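Local atomic coordinates of rRNA N-glycosidase (Bougainvillea spectabilis, PDB entry 3CTK), a protein that belongs to the ribosome-inactivating proteins of plants, with a single chain that combines a mixed beta sheet with a group of packed helices. Residues N2-N7 against R22-K27; V62-T67 against Q161-A166; F47-I52 against S96-G101; E13-I18 against E175-G180. All blocks are in the same frame, centred on the assembly; numbering follows the deposited sequence.

Interaction 1 of 4, residues N2-N7 against R22-K27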
loop_
_atom_site.group_PDB
_atom_site.type_symbol
_atom_site.label_atom_id
_atom_site.label_comp_id
_atom_site.label_asym_id
_atom_site.label_seq_id
_atom_site.Cartn_x
_atom_site.Cartn_y
_atom_site.Cartn_z
ATOM N N ASN A 2 2.119 -1.600 -16.316
ATOM C CA ASN A 2 2.025 -0.143 -16.344
ATOM C C ASN A 2 2.739 0.458 -15.142
ATOM O O ASN A 2 2.915 -0.206 -14.120
ATOM C CB ASN A 2 0.566 0.316 -16.343
ATOM C CG ASN A 2 -0.208 -0.196 -17.544
ATOM O OD1 ASN A 2 0.339 -0.333 -18.639
ATOM N ND2 ASN A 2 -1.493 -0.467 -17.346
ATOM N N THR A 3 3.141 1.717 -15.273
ATOM C CA THR A 3 3.847 2.425 -14.212
ATOM C C THR A 3 3.177 3.749 -13.856
ATOM O O THR A 3 2.713 4.478 -14.735
ATOM C CB THR A 3 5.303 2.748 -14.630
ATOM O OG1 THR A 3 6.016 1.533 -14.893
ATOM C CG2 THR A 3 6.017 3.524 -13.534
ATOM N N VAL A 4 3.121 4.043 -12.562
ATOM C CA VAL A 4 2.575 5.300 -12.068
ATOM C C VAL A 4 3.762 5.896 -11.320
ATOM O O VAL A 4 4.502 5.166 -10.660
ATOM C CB VAL A 4 1.388 5.083 -11.105
ATOM C CG1 VAL A 4 0.215 4.470 -11.860
ATOM C CG2 VAL A 4 1.807 4.181 -9.953
ATOM N N SER A 5 3.963 7.206 -11.425
ATOM C CA SER A 5 5.117 7.822 -10.773
ATOM C C SER A 5 4.809 8.911 -9.758
ATOM O O SER A 5 3.801 9.610 -9.860
ATOM C CB SER A 5 6.065 8.386 -11.834
ATOM O OG SER A 5 6.494 7.375 -12.730
ATOM N N PHE A 6 5.701 9.049 -8.782
ATOM C CA PHE A 6 5.572 10.056 -7.740
ATOM C C PHE A 6 6.955 10.569 -7.342
ATOM O O PHE A 6 7.808 9.801 -6.894
ATOM C CB PHE A 6 4.862 9.466 -6.518
ATOM C CG PHE A 6 4.613 10.463 -5.418
ATOM C CD1 PHE A 6 4.062 11.711 -5.701
ATOM C CD2 PHE A 6 4.905 10.146 -4.094
ATOM C CE1 PHE A 6 3.806 12.629 -4.683
ATOM C CE2 PHE A 6 4.652 11.058 -3.064
ATOM C CZ PHE A 6 4.102 12.301 -3.360
ATOM N N ASN A 7 7.181 11.867 -7.528
ATOM C CA ASN A 7 8.456 12.475 -7.166
ATOM C C ASN A 7 8.270 13.141 -5.808
ATOM O O ASN A 7 7.378 13.973 -5.637
ATOM C CB ASN A 7 8.875 13.511 -8.211
ATOM C CG ASN A 7 10.244 14.089 -7.934
ATOM O OD1 ASN A 7 10.437 14.812 -6.959
ATOM N ND2 ASN A 7 11.210 13.764 -8.789
ATOM N N ARG A 22 -5.321 4.040 -8.279
ATOM C CA ARG A 22 -6.624 3.389 -8.142
ATOM C C ARG A 22 -7.174 3.007 -9.516
ATOM O O ARG A 22 -7.804 1.964 -9.668
ATOM C CB ARG A 22 -7.630 4.307 -7.439
ATOM C CG ARG A 22 -7.402 4.471 -5.945
ATOM C CD ARG A 22 -8.407 5.444 -5.326
ATOM N NE ARG A 22 -8.118 5.659 -3.910
ATOM C CZ ARG A 22 -8.211 6.830 -3.292
ATOM N NH1 ARG A 22 -8.597 7.912 -3.960
ATOM N NH2 ARG A 22 -7.884 6.927 -2.009
ATOM N N ASN A 23 -6.944 3.862 -10.509
ATOM C CA ASN A 23 -7.420 3.596 -11.863
ATOM C C ASN A 23 -6.811 2.302 -12.405
ATOM O O ASN A 23 -7.465 1.551 -13.132
ATOM C CB ASN A 23 -7.061 4.765 -12.791
ATOM C CG ASN A 23 -7.902 6.005 -12.532
ATOM O OD1 ASN A 23 -7.617 7.078 -13.065
ATOM N ND2 ASN A 23 -8.948 5.864 -11.725
ATOM N N GLU A 24 -5.557 2.045 -12.050
ATOM C CA GLU A 24 -4.870 0.834 -12.492
ATOM C C GLU A 24 -5.383 -0.405 -11.756
ATOM O O GLU A 24 -5.377 -1.507 -12.302
ATOM C CB GLU A 24 -3.362 0.964 -12.257
ATOM C CG GLU A 24 -2.696 2.047 -13.081
ATOM C CD GLU A 24 -2.694 1.729 -14.562
ATOM O OE1 GLU A 24 -2.534 2.670 -15.367
ATOM O OE2 GLU A 24 -2.842 0.540 -14.923
ATOM N N LEU A 25 -5.830 -0.214 -10.519
ATOM C CA LEU A 25 -6.320 -1.315 -9.695
ATOM C C LEU A 25 -7.802 -1.641 -9.900
ATOM O O LEU A 25 -8.231 -2.776 -9.676
ATOM C CB LEU A 25 -6.082 -0.992 -8.211
ATOM C CG LEU A 25 -4.647 -0.711 -7.752
ATOM C CD1 LEU A 25 -4.661 -0.100 -6.349
ATOM C CD2 LEU A 25 -3.836 -2.002 -7.773
ATOM N N ALA A 26 -8.582 -0.647 -10.317
ATOM C CA ALA A 26 -10.020 -0.836 -10.517
ATOM C C ALA A 26 -10.321 -1.633 -11.779
ATOM O O ALA A 26 -10.712 -1.068 -12.800
ATOM C CB ALA A 26 -10.716 0.520 -10.572
ATOM N N LYS A 27 -10.155 -2.951 -11.692
ATOM C CA LYS A 27 -10.387 -3.836 -12.831
ATOM C C LYS A 27 -11.603 -4.742 -12.671
ATOM O O LYS A 27 -11.983 -5.446 -13.608
ATOM C CB LYS A 27 -9.155 -4.708 -13.066
ATOM C CG LYS A 27 -7.863 -3.930 -13.263
ATOM C CD LYS A 27 -6.701 -4.878 -13.528
ATOM C CE LYS A 27 -5.387 -4.127 -13.635
ATOM N NZ LYS A 27 -5.431 -3.067 -14.681
#

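Interaction 2 of 4, residues V62-T67 against Q161-A166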
loop_
_atom_site.group_PDB
_atom_site.type_symbol
_atom_site.label_atom_id
_atom_site.label_comp_id
_atom_site.label_asym_id
_atom_site.label_seq_id
_atom_site.Cartn_x
_atom_site.Cartn_y
_atom_site.Cartn_z
ATOM N N VAL A 62 8.677 0.180 -7.055
ATOM C CA VAL A 62 7.937 -0.737 -6.189
ATOM C C VAL A 62 6.854 -1.500 -6.950
ATOM O O VAL A 62 6.032 -0.905 -7.645
ATOM C CB VAL A 62 7.291 0.047 -5.027
ATOM C CG1 VAL A 62 6.618 -0.911 -4.049
ATOM C CG2 VAL A 62 8.354 0.883 -4.321
ATOM N N ALA A 63 6.852 -2.820 -6.806
ATOM C CA ALA A 63 5.872 -3.662 -7.486
ATOM C C ALA A 63 4.685 -3.984 -6.589
ATOM O O ALA A 63 4.857 -4.411 -5.447
ATOM C CB ALA A 63 6.533 -4.956 -7.950
ATOM N N ILE A 64 3.481 -3.782 -7.119
ATOM C CA ILE A 64 2.250 -4.046 -6.381
ATOM C C ILE A 64 1.360 -5.048 -7.122
ATOM O O ILE A 64 1.124 -4.916 -8.322
ATOM C CB ILE A 64 1.458 -2.735 -6.153
ATOM C CG1 ILE A 64 2.248 -1.812 -5.219
ATOM C CG2 ILE A 64 0.068 -3.041 -5.577
ATOM C CD1 ILE A 64 1.583 -0.472 -4.960
ATOM N N ASP A 65 0.882 -6.050 -6.391
ATOM C CA ASP A 65 0.000 -7.093 -6.920
ATOM C C ASP A 65 -1.373 -6.434 -7.080
ATOM O O ASP A 65 -1.968 -6.017 -6.092
ATOM C CB ASP A 65 -0.079 -8.237 -5.901
ATOM C CG ASP A 65 -0.826 -9.452 -6.421
ATOM O OD1 ASP A 65 -1.770 -9.282 -7.216
ATOM O OD2 ASP A 65 -0.478 -10.580 -6.016
ATOM N N VAL A 66 -1.886 -6.346 -8.306
ATOM C CA VAL A 66 -3.173 -5.682 -8.510
ATOM C C VAL A 66 -4.380 -6.412 -7.949
ATOM O O VAL A 66 -5.444 -5.811 -7.776
ATOM C CB VAL A 66 -3.449 -5.391 -10.008
ATOM C CG1 VAL A 66 -2.300 -4.582 -10.600
ATOM C CG2 VAL A 66 -3.672 -6.697 -10.771
ATOM N N THR A 67 -4.237 -7.698 -7.653
ATOM C CA THR A 67 -5.376 -8.445 -7.124
ATOM C C THR A 67 -5.677 -8.098 -5.668
ATOM O O THR A 67 -6.838 -8.111 -5.252
ATOM C CB THR A 67 -5.162 -9.978 -7.245
ATOM O OG1 THR A 67 -4.089 -10.391 -6.389
ATOM C CG2 THR A 67 -4.834 -10.358 -8.687
ATOM N N GLN A 161 2.008 1.856 3.727
ATOM C CA GLN A 161 0.939 2.687 4.265
ATOM C C GLN A 161 0.669 3.940 3.426
ATOM O O GLN A 161 -0.487 4.319 3.227
ATOM C CB GLN A 161 1.261 3.081 5.706
ATOM C CG GLN A 161 1.495 1.894 6.628
ATOM C CD GLN A 161 1.667 2.324 8.069
ATOM O OE1 GLN A 161 0.699 2.673 8.740
ATOM N NE2 GLN A 161 2.907 2.320 8.547
ATOM N N MET A 162 1.722 4.579 2.926
ATOM C CA MET A 162 1.554 5.790 2.121
ATOM C C MET A 162 1.061 5.534 0.701
ATOM O O MET A 162 0.517 6.438 0.061
ATOM C CB MET A 162 2.865 6.584 2.061
ATOM C CG MET A 162 3.275 7.197 3.387
ATOM S SD MET A 162 4.768 8.206 3.250
ATOM C CE MET A 162 4.151 9.621 2.295
ATOM N N VAL A 163 1.245 4.314 0.205
ATOM C CA VAL A 163 0.809 4.001 -1.153
ATOM C C VAL A 163 -0.347 3.004 -1.218
ATOM O O VAL A 163 -1.446 3.357 -1.643
ATOM C CB VAL A 163 1.980 3.464 -2.008
ATOM C CG1 VAL A 163 1.497 3.184 -3.429
ATOM C CG2 VAL A 163 3.122 4.487 -2.032
ATOM N N SER A 164 -0.103 1.764 -0.802
ATOM C CA SER A 164 -1.142 0.739 -0.840
ATOM C C SER A 164 -2.364 1.056 0.017
ATOM O O SER A 164 -3.497 1.007 -0.469
ATOM C CB SER A 164 -0.580 -0.613 -0.401
ATOM O OG SER A 164 0.412 -1.065 -1.299
ATOM N N GLU A 165 -2.143 1.366 1.290
ATOM C CA GLU A 165 -3.261 1.658 2.187
ATOM C C GLU A 165 -4.002 2.934 1.787
ATOM O O GLU A 165 -5.223 3.022 1.944
ATOM C CB GLU A 165 -2.765 1.761 3.636
ATOM C CG GLU A 165 -2.014 0.522 4.131
ATOM C CD GLU A 165 -2.901 -0.706 4.316
ATOM O OE1 GLU A 165 -4.037 -0.724 3.792
ATOM O OE2 GLU A 165 -2.449 -1.668 4.981
ATOM N N ALA A 166 -3.269 3.918 1.269
ATOM C CA ALA A 166 -3.877 5.174 0.835
ATOM C C ALA A 166 -4.757 4.918 -0.390
ATOM O O ALA A 166 -5.807 5.541 -0.559
ATOM C CB ALA A 166 -2.797 6.195 0.506
#

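Interaction 3 of 4, residues F47-I52 against S96-G101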
loop_
_atom_site.group_PDB
_atom_site.type_symbol
_atom_site.label_atom_id
_atom_site.label_comp_id
_atom_site.label_asym_id
_atom_site.label_seq_id
_atom_site.Cartn_x
_atom_site.Cartn_y
_atom_site.Cartn_z
ATOM N N PHE A 47 0.792 -7.120 -12.180
ATOM C CA PHE A 47 1.419 -6.086 -11.355
ATOM C C PHE A 47 1.399 -4.678 -11.926
ATOM O O PHE A 47 1.305 -4.479 -13.135
ATOM C CB PHE A 47 2.886 -6.442 -11.067
ATOM C CG PHE A 47 3.081 -7.795 -10.451
ATOM C CD1 PHE A 47 3.482 -8.877 -11.231
ATOM C CD2 PHE A 47 2.844 -7.994 -9.096
ATOM C CE1 PHE A 47 3.641 -10.141 -10.667
ATOM C CE2 PHE A 47 2.999 -9.253 -8.523
ATOM C CZ PHE A 47 3.399 -10.330 -9.312
ATOM N N VAL A 48 1.479 -3.699 -11.030
ATOM C CA VAL A 48 1.558 -2.300 -11.423
ATOM C C VAL A 48 2.828 -1.813 -10.739
ATOM O O VAL A 48 3.106 -2.187 -9.601
ATOM C CB VAL A 48 0.340 -1.466 -10.941
ATOM C CG1 VAL A 48 0.177 -1.575 -9.437
ATOM C CG2 VAL A 48 0.521 -0.006 -11.352
ATOM N N LEU A 49 3.612 -1.005 -11.441
ATOM C CA LEU A 49 4.857 -0.501 -10.884
ATOM C C LEU A 49 4.714 0.948 -10.428
ATOM O O LEU A 49 4.108 1.774 -11.112
ATOM C CB LEU A 49 5.975 -0.628 -11.924
ATOM C CG LEU A 49 6.133 -2.040 -12.505
ATOM C CD1 LEU A 49 7.155 -2.042 -13.634
ATOM C CD2 LEU A 49 6.553 -2.997 -11.400
ATOM N N VAL A 50 5.273 1.246 -9.260
ATOM C CA VAL A 50 5.219 2.586 -8.691
ATOM C C VAL A 50 6.639 3.132 -8.563
ATOM O O VAL A 50 7.413 2.678 -7.722
ATOM C CB VAL A 50 4.550 2.562 -7.297
ATOM C CG1 VAL A 50 4.589 3.951 -6.665
ATOM C CG2 VAL A 50 3.110 2.082 -7.427
ATOM N N ASP A 51 6.973 4.100 -9.411
ATOM C CA ASP A 51 8.299 4.715 -9.410
ATOM C C ASP A 51 8.351 5.899 -8.454
ATOM O O ASP A 51 7.719 6.929 -8.697
ATOM C CB ASP A 51 8.661 5.193 -10.820
ATOM C CG ASP A 51 9.078 4.060 -11.736
ATOM O OD1 ASP A 51 8.831 2.883 -11.393
ATOM O OD2 ASP A 51 9.649 4.351 -12.809
ATOM N N ILE A 52 9.108 5.749 -7.372
ATOM C CA ILE A 52 9.245 6.812 -6.380
ATOM C C ILE A 52 10.650 7.386 -6.474
ATOM O O ILE A 52 11.634 6.662 -6.310
ATOM C CB ILE A 52 9.020 6.277 -4.957
ATOM C CG1 ILE A 52 7.647 5.604 -4.875
ATOM C CG2 ILE A 52 9.123 7.420 -3.942
ATOM C CD1 ILE A 52 7.419 4.841 -3.585
ATOM N N SER A 96 9.281 -14.720 -10.650
ATOM C CA SER A 96 9.547 -15.228 -11.993
ATOM C C SER A 96 9.420 -14.188 -13.100
ATOM O O SER A 96 10.194 -14.207 -14.053
ATOM C CB SER A 96 8.614 -16.400 -12.322
ATOM O OG SER A 96 8.860 -17.512 -11.480
ATOM N N LYS A 97 8.462 -13.273 -12.977
ATOM C CA LYS A 97 8.248 -12.286 -14.032
ATOM C C LYS A 97 8.626 -10.828 -13.797
ATOM O O LYS A 97 8.786 -10.075 -14.759
ATOM C CB LYS A 97 6.793 -12.359 -14.499
ATOM C CG LYS A 97 6.503 -13.589 -15.344
ATOM C CD LYS A 97 5.059 -13.633 -15.798
ATOM C CE LYS A 97 4.879 -14.650 -16.911
ATOM N NZ LYS A 97 5.475 -15.968 -16.561
ATOM N N LEU A 98 8.759 -10.413 -12.543
ATOM C CA LEU A 98 9.124 -9.024 -12.273
ATOM C C LEU A 98 10.599 -8.747 -12.514
ATOM O O LEU A 98 11.443 -9.626 -12.331
ATOM C CB LEU A 98 8.776 -8.638 -10.830
ATOM C CG LEU A 98 7.298 -8.353 -10.552
ATOM C CD1 LEU A 98 7.077 -8.192 -9.056
ATOM C CD2 LEU A 98 6.873 -7.096 -11.310
ATOM N N PHE A 99 10.893 -7.518 -12.932
ATOM C CA PHE A 99 12.267 -7.074 -13.171
ATOM C C PHE A 99 13.060 -8.096 -13.980
ATOM O O PHE A 99 14.109 -8.576 -13.550
ATOM C CB PHE A 99 12.935 -6.821 -11.823
ATOM C CG PHE A 99 12.066 -6.056 -10.856
ATOM C CD1 PHE A 99 11.909 -6.495 -9.544
ATOM C CD2 PHE A 99 11.405 -4.899 -11.259
ATOM C CE1 PHE A 99 11.101 -5.790 -8.643
ATOM C CE2 PHE A 99 10.597 -4.187 -10.365
ATOM C CZ PHE A 99 10.448 -4.638 -9.057
ATOM N N PRO A 100 12.573 -8.423 -15.184
ATOM C CA PRO A 100 13.239 -9.399 -16.051
ATOM C C PRO A 100 14.688 -9.058 -16.390
ATOM O O PRO A 100 15.019 -7.907 -16.674
ATOM C CB PRO A 100 12.342 -9.428 -17.285
ATOM C CG PRO A 100 11.813 -8.020 -17.345
ATOM C CD PRO A 100 11.473 -7.749 -15.896
ATOM N N GLY A 101 15.549 -10.067 -16.343
ATOM C CA GLY A 101 16.945 -9.862 -16.673
ATOM C C GLY A 101 17.839 -9.393 -15.543
ATOM O O GLY A 101 19.058 -9.480 -15.656
#

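Interaction 4 of 4, residues E13-I18 against E175-G180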
loop_
_atom_site.group_PDB
_atom_site.type_symbol
_atom_site.label_atom_id
_atom_site.label_comp_id
_atom_site.label_asym_id
_atom_site.label_seq_id
_atom_site.Cartn_x
_atom_site.Cartn_y
_atom_site.Cartn_z
ATOM N N GLU A 13 1.475 16.646 -5.796
ATOM C CA GLU A 13 0.963 15.764 -6.846
ATOM C C GLU A 13 0.408 14.460 -6.268
ATOM O O GLU A 13 -0.170 13.642 -6.989
ATOM C CB GLU A 13 2.076 15.429 -7.843
ATOM C CG GLU A 13 2.437 16.567 -8.778
ATOM C CD GLU A 13 1.328 16.878 -9.765
ATOM O OE1 GLU A 13 1.447 17.885 -10.496
ATOM O OE2 GLU A 13 0.338 16.112 -9.818
ATOM N N TYR A 14 0.577 14.280 -4.964
ATOM C CA TYR A 14 0.127 13.069 -4.286
ATOM C C TYR A 14 -1.319 12.662 -4.583
ATOM O O TYR A 14 -1.580 11.512 -4.940
ATOM C CB TYR A 14 0.320 13.223 -2.777
ATOM C CG TYR A 14 -0.045 11.993 -1.979
ATOM C CD1 TYR A 14 0.766 10.856 -1.994
ATOM C CD2 TYR A 14 -1.189 11.977 -1.183
ATOM C CE1 TYR A 14 0.444 9.731 -1.222
ATOM C CE2 TYR A 14 -1.518 10.865 -0.418
ATOM C CZ TYR A 14 -0.698 9.750 -0.438
ATOM O OH TYR A 14 -1.028 8.668 0.342
ATOM N N PRO A 15 -2.280 13.587 -4.432
ATOM C CA PRO A 15 -3.666 13.190 -4.714
ATOM C C PRO A 15 -3.873 12.643 -6.128
ATOM O O PRO A 15 -4.625 11.685 -6.327
ATOM C CB PRO A 15 -4.450 14.476 -4.457
ATOM C CG PRO A 15 -3.655 15.131 -3.366
ATOM C CD PRO A 15 -2.233 14.947 -3.864
ATOM N N THR A 16 -3.210 13.247 -7.109
ATOM C CA THR A 16 -3.336 12.792 -8.492
ATOM C C THR A 16 -2.692 11.415 -8.647
ATOM O O THR A 16 -3.212 10.544 -9.349
ATOM C CB THR A 16 -2.663 13.777 -9.466
ATOM O OG1 THR A 16 -3.284 15.064 -9.344
ATOM C CG2 THR A 16 -2.808 13.290 -10.896
ATOM N N PHE A 17 -1.558 11.235 -7.980
ATOM C CA PHE A 17 -0.807 9.980 -7.990
ATOM C C PHE A 17 -1.663 8.826 -7.460
ATOM O O PHE A 17 -1.749 7.761 -8.080
ATOM C CB PHE A 17 0.450 10.145 -7.124
ATOM C CG PHE A 17 1.100 8.849 -6.725
ATOM C CD1 PHE A 17 1.686 8.020 -7.678
ATOM C CD2 PHE A 17 1.126 8.458 -5.390
ATOM C CE1 PHE A 17 2.290 6.819 -7.304
ATOM C CE2 PHE A 17 1.729 7.259 -5.004
ATOM C CZ PHE A 17 2.313 6.438 -5.965
ATOM N N ILE A 18 -2.294 9.038 -6.310
ATOM C CA ILE A 18 -3.132 8.007 -5.709
ATOM C C ILE A 18 -4.334 7.678 -6.591
ATOM O O ILE A 18 -4.712 6.516 -6.714
ATOM C CB ILE A 18 -3.628 8.433 -4.306
ATOM C CG1 ILE A 18 -2.446 8.489 -3.336
ATOM C CG2 ILE A 18 -4.676 7.452 -3.788
ATOM C CD1 ILE A 18 -1.712 7.172 -3.184
ATOM N N GLU A 175 -5.257 11.681 5.371
ATOM C CA GLU A 175 -4.340 11.898 6.489
ATOM C C GLU A 175 -2.969 12.281 5.943
ATOM O O GLU A 175 -2.315 13.191 6.456
ATOM C CB GLU A 175 -4.212 10.635 7.353
ATOM C CG GLU A 175 -5.420 10.355 8.234
ATOM C CD GLU A 175 -5.678 11.471 9.230
ATOM O OE1 GLU A 175 -4.862 11.647 10.163
ATOM O OE2 GLU A 175 -6.695 12.178 9.074
ATOM N N VAL A 176 -2.533 11.590 4.894
ATOM C CA VAL A 176 -1.235 11.889 4.305
ATOM C C VAL A 176 -1.236 13.284 3.688
ATOM O O VAL A 176 -0.277 14.035 3.841
ATOM C CB VAL A 176 -0.842 10.840 3.233
ATOM C CG1 VAL A 176 0.449 11.259 2.532
ATOM C CG2 VAL A 176 -0.653 9.482 3.894
ATOM N N VAL A 177 -2.318 13.636 2.998
ATOM C CA VAL A 177 -2.423 14.954 2.378
ATOM C C VAL A 177 -2.387 16.074 3.422
ATOM O O VAL A 177 -1.691 17.077 3.240
ATOM C CB VAL A 177 -3.727 15.089 1.556
ATOM C CG1 VAL A 177 -3.927 16.537 1.118
ATOM C CG2 VAL A 177 -3.660 14.185 0.330
ATOM N N ASP A 178 -3.135 15.899 4.509
ATOM C CA ASP A 178 -3.196 16.906 5.571
ATOM C C ASP A 178 -1.988 16.962 6.500
ATOM O O ASP A 178 -1.633 18.040 6.993
ATOM C CB ASP A 178 -4.431 16.691 6.452
ATOM C CG ASP A 178 -5.728 16.920 5.719
ATOM O OD1 ASP A 178 -5.704 17.522 4.625
ATOM O OD2 ASP A 178 -6.780 16.504 6.252
ATOM N N ARG A 179 -1.358 15.813 6.735
ATOM C CA ARG A 179 -0.240 15.731 7.673
ATOM C C ARG A 179 1.113 15.232 7.160
ATOM O O ARG A 179 2.132 15.473 7.805
ATOM C CB ARG A 179 -0.626 14.826 8.846
ATOM C CG ARG A 179 -2.026 15.021 9.411
ATOM C CD ARG A 179 -2.327 13.909 10.412
ATOM N NE ARG A 179 -3.668 14.000 10.982
ATOM C CZ ARG A 179 -4.030 14.874 11.916
ATOM N NH1 ARG A 179 -3.146 15.738 12.398
ATOM N NH2 ARG A 179 -5.278 14.886 12.369
ATOM N N GLY A 180 1.136 14.534 6.029
ATOM C CA GLY A 180 2.400 13.991 5.549
ATOM C C GLY A 180 3.030 14.505 4.268
ATOM O O GLY A 180 4.007 13.928 3.798
#

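Interaction 1 of 4, residues N2-N7 against R22-K27
Glu24 reaches out from the last turn of helix 14-25 and brings its carboxylate to the NH2 edge of the Asn2 amide and alongside CB, the two side chains crossing at nearly a right angle. The contact rests on one hydrogen bond, from Asn2 ND2 to Glu24 OE2 at 3.0 Å. It is fairly straight, with an N-H...O angle of 159°, and the acceptor stays close to the plane of the Asn2 amide. On the other partner the donor arrives at the syn side of OE2 but 28° out of the carboxylate plane. This mismatch agrees with the two flat groups being turned 68° against each other. Glu24 CG, set by chi1, lies 4.0 Å from Val4 CG1, where the two chains run alongside with their ends pointing opposite ways, and the bend at chi2 turns the carboxylate toward Asn2. Lys27 NZ makes a weak bond of 2.8 Å to the carbonyl Glu24 O just behind the contact. The pairing joins the first strand and the following helix of the beta-alpha-beta unit 3-7, 14-25 and 47-53, and Val4 also packs on Val50 of the adjacent strand. Across the segments, then, a neutral amide donates to a carboxylate beside the buried Val4; this bond and the nearby Lys27 ammonium would probably help to keep the carboxylate ionised.

Interaction 2 of 4, residues V62-T67 against Q161-A166
With CG1 anti to the carbonyl carbon (chi1 -66°) and the chain extended beyond it (chi2 178°), Ile64 sends its CD1 methyl from the sheet straight toward Val163 and Ser164. CD1 does all the touching on the strand side: it lies 4.0 Å from Val163 CG1, an apolar contact, and 3.9 Å from Ser164 OG. The hydroxyl makes no bond to the strand; its partner is the carbonyl Val69 O, which fixes OG beside the methyl. The nearest CA pair, Ile64 and Ser164, is 8.1 Å apart, so only side chains bridge the gap between helix 149-168 and strand 59-65 in the mixed alpha and beta fold of ribosome-inactivating proteins. Here the helix widens into a pi-type turn at 161-165, and both touching residues belong to that turn. Val48, Val50 and Val71 of the flanking strands pack around Ile64, while Val163 also meets Leu21 of helix 14-25. At the end of the strand, Asp65 OD1 takes the backbone Thr67 N at 3.0 Å, an Asx turn, and Thr67 OG1 donates to the same Asp65 OD1 at 2.7 Å. Both donors come from one face of the carboxylate, which also forms a salt bridge with Arg46.

Interaction 3 of 4, residues F47-I52 against S96-G101
Leu98 is the bump of this contact, and its two methyls fill different hollows. Leu98 CD1 sits directly over the middle of the Phe47 ring, 4.0 Å from the centroid and only 1° off the ring normal, a CH-pi contact centred on the face. Leu98 CD2 drops lower, toward the root of the same ring, at 3.8 Å from Phe47 CD1 and 4.0 Å from Phe47 CB. It therefore wedges between Phe47 and Leu49, whose CD2 stands 4.1 Å from Leu98 CD2. Leu49 and Leu98 meet through one methyl each. Leu49 CD2 also meets the next residue, touching Phe99 CE2 obliquely at 4.3 Å. The Phe99 ring comes nearer than its backbone would suggest, turning back so that Leu98 CB lies above one of its faces, offset toward the rim. The turn itself takes left-handed backbone angles at Phe99, and its carbonyls Leu98 O and Phe99 O are both hydrogen-bonded to Arg105. Leu98 further packs on Ala63 of strand 59-65 and on Tyr1. The chain leaving helix 92-97 thus covers the side of the sheet from which Phe47 and Leu49 project, whereas Val48 and Val50 point to the other side and meet Leu21, Glu24 and Phe17 of helix 14-25.

Interaction 4 of 4, residues E13-I18 against E175-G180
Tyr14 meets Val176 and Val177 along most of its length. From CB the ring is thrown outward because CG stands anti to the backbone N (chi1 -177°), toward helix 170-180. The first ring atom to touch is Tyr14 CD2, 3.6 Å from Val177 CG2, which lies at the ring edge and in its plane. Further out, Val176 comes over one face: Tyr14 CE2 and CZ are 3.6 and 3.5 Å from Val176 CG1. That methyl is 3.9 Å from the ring centroid and 27° off the normal, a CH-pi contact shifted toward the rim. At the tip, Tyr14 OH passes Val176 CB at 3.6 Å and goes on to a hydrogen bond with the carbonyl Met162 O, which holds the buried polar end of the ring. Ile18 CG1, one turn along in the same helix, lies over the opposite face, so the ring is clamped from both sides. Beside it Pro15 CG rests 3.8 Å from Val177 CG2, nearer the partly exposed margin. Within the partner helix Arg179 NE and Glu175 OE1 form a salt bridge. The axes of the short segments 14-18 and 175-180 run nearly antiparallel (158°), 11.0 Å apart at closest approach, with the tyrosine as spacer: an antiparallel helix pair, tied by Tyr14 to the adjoining helix 149-168 in the helical core of this ribosome-inactivating protein fold.

Overall arrangement
Interactions 1, 2 and 3 all reach the same mixed sheet through the neighbouring strands 3-7, 47-53 and 59-65, whereas interaction 4 joins two helices. Interaction 2 lies near the middle of the chain, its centre about 9 Å from that of interaction 1 and about 13 Å from that of interaction 3. Interactions 3 and 4, about 23 Å apart, are linked by Val50 packing on Phe17. Helix 14-25 serves both interactions 1 and 4, at its two ends. Along the chain, interaction 1 closes before 2 and 3 open, these two cross, and interaction 4 spans both. Interactions 1, 2 and 4 thus tie the N-terminal strands and helix 14-25 to the later helices 149-168 and 170-180, with Arg22 and Tyr14 bonded to carbonyls of helix 149-168.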